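Local atomic coordinates of sulfatase (Bacteroides fragilis CAG:558, PDB entry 6USS), a protein that probably hydrolyses aryl sulfate esters as a calcium-dependent sulfatase of a gut bacterium. Residues C163-F168 against A258-H263. The protein carries 1 engineered substitution. Sequence-based numbering, arbitrary orientation.
Sequences CGKAHF and AHYAIH
Ala258 is gripped through both of its backbone polar atoms: its N donates to Cys163 O at 2.8 Å, with an N-H...O angle of 160°. Its O accepts from Lys165 N at 2.6 Å. The two bonds flank Gly164 and define a parallel bridge between the C-terminal ends of strands 159-164 and 253-258. Gly164 CA also makes a CA-H...O contact of 3.1 Å to Ala258 O, with an angle of 144° at the hydrogen. A water links the loops beyond the bridge, accepting from Ala166 N at 2.8 Å and donating at 2.7 Å to Tyr260 OH, which is also hydrogen-bonded to Ala188 O.

The Tyr260 ring, whose CG stands anti to the carbonyl carbon, lies flat against the chain at Lys165. Lys165 CA sits over one face, 3.5 Å from Tyr260 CZ, and Lys165 CB makes a CH-pi contact 3.9 Å from the Tyr260 ring centroid, 22° off the ring normal. Beyond CG the lysine runs extended, bringing Lys165 NZ to a salt bridge with Asp42, a calcium ligand, and a hydrogen bond to Gly193 O. The side chain of His263 touches Asp42 and Asp43, with His263 CD2 4.4 Å from Lys165 NZ. Backbone pairing and the tyrosine face thus position Lys165 so that its NZ reaches Asp42, within the calcium site that includes the engineered Cys88.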
# COMPACT_ATOMS: atom_id res chain seq x y z
N CYS A 163 7.39 7.61 -6.38
CA CYS A 163 7.70 7.52 -7.79
C CYS A 163 9.21 7.53 -7.98
O CYS A 163 9.87 8.52 -7.65
CB CYS A 163 7.06 8.68 -8.55
SG CYS A 163 7.40 8.63 -10.33
N GLY A 164 9.75 6.42 -8.50
CA GLY A 164 11.18 6.33 -8.74
C GLY A 164 11.98 5.44 -7.80
O GLY A 164 11.53 4.36 -7.40
N LYS A 165 13.19 5.90 -7.45
CA LYS A 165 14.11 5.11 -6.63
C LYS A 165 13.66 5.09 -5.18
O LYS A 165 13.58 6.14 -4.53
CB LYS A 165 15.52 5.69 -6.74
CG LYS A 165 16.45 5.31 -5.61
CD LYS A 165 17.89 5.38 -6.07
CE LYS A 165 18.84 5.31 -4.89
NZ LYS A 165 20.23 5.62 -5.33
N ALA A 166 13.39 3.89 -4.66
CA ALA A 166 13.02 3.75 -3.24
C ALA A 166 14.27 3.39 -2.45
O ALA A 166 14.78 4.21 -1.67
CB ALA A 166 11.91 2.71 -3.08
N HIS A 167 14.78 2.17 -2.63
CA HIS A 167 16.07 1.78 -2.07
C HIS A 167 16.07 1.90 -0.54
O HIS A 167 16.99 2.44 0.07
CB HIS A 167 17.17 2.64 -2.71
CG HIS A 167 18.56 2.10 -2.53
ND1 HIS A 167 19.69 2.90 -2.61
CD2 HIS A 167 19.01 0.85 -2.29
CE1 HIS A 167 20.77 2.16 -2.42
NE2 HIS A 167 20.38 0.91 -2.23
N PHE A 168 15.00 1.41 0.09
CA PHE A 168 14.82 1.47 1.54
C PHE A 168 15.14 0.16 2.25
O PHE A 168 15.49 0.18 3.43
CB PHE A 168 13.38 1.83 1.92
CG PHE A 168 12.95 3.22 1.51
CD1 PHE A 168 13.70 4.34 1.87
CD2 PHE A 168 11.78 3.40 0.76
CE1 PHE A 168 13.29 5.62 1.48
CE2 PHE A 168 11.37 4.68 0.38
CZ PHE A 168 12.12 5.79 0.73
N ALA A 258 11.38 10.66 -6.63
CA ALA A 258 12.77 10.26 -6.39
C ALA A 258 13.36 9.69 -7.68
O ALA A 258 13.22 8.50 -7.95
CB ALA A 258 12.85 9.25 -5.24
N HIS A 259 14.05 10.54 -8.44
CA HIS A 259 14.57 10.16 -9.75
C HIS A 259 15.65 9.08 -9.64
O HIS A 259 16.39 9.00 -8.65
CB HIS A 259 15.15 11.37 -10.48
CG HIS A 259 14.12 12.13 -11.24
ND1 HIS A 259 13.65 11.71 -12.46
CD2 HIS A 259 13.43 13.26 -10.94
CE1 HIS A 259 12.72 12.55 -12.88
NE2 HIS A 259 12.57 13.50 -11.98
N TYR A 260 15.73 8.25 -10.68
CA TYR A 260 16.90 7.40 -10.82
C TYR A 260 18.08 8.20 -11.38
O TYR A 260 19.24 7.89 -11.06
CB TYR A 260 16.60 6.19 -11.70
CG TYR A 260 15.82 5.13 -10.98
CD1 TYR A 260 16.45 4.26 -10.12
CD2 TYR A 260 14.44 5.02 -11.14
CE1 TYR A 260 15.74 3.30 -9.43
CE2 TYR A 260 13.71 4.07 -10.45
CZ TYR A 260 14.37 3.20 -9.60
OH TYR A 260 13.68 2.22 -8.91
N ALA A 261 17.81 9.20 -12.22
CA ALA A 261 18.83 10.17 -12.61
C ALA A 261 19.38 10.86 -11.36
O ALA A 261 18.64 11.17 -10.43
CB ALA A 261 18.22 11.19 -13.56
N ILE A 262 20.69 11.12 -11.35
CA ILE A 262 21.59 11.01 -12.49
C ILE A 262 22.62 9.90 -12.28
O ILE A 262 23.81 10.08 -12.55
CB ILE A 262 22.26 12.36 -12.74
CG1 ILE A 262 22.94 12.85 -11.45
CG2 ILE A 262 21.24 13.36 -13.26
CD1 ILE A 262 23.61 14.23 -11.56
N HIS A 263 22.14 8.77 -11.78
CA HIS A 263 22.95 7.61 -11.44
C HIS A 263 23.61 7.03 -12.68
O HIS A 263 23.14 7.21 -13.81
CB HIS A 263 22.07 6.55 -10.76
CG HIS A 263 22.82 5.56 -9.94
ND1 HIS A 263 23.34 4.39 -10.47
CD2 HIS A 263 23.16 5.55 -8.63
CE1 HIS A 263 23.96 3.71 -9.52
NE2 HIS A 263 23.86 4.39 -8.39
O HOH W 1 13.68 1.60 -6.27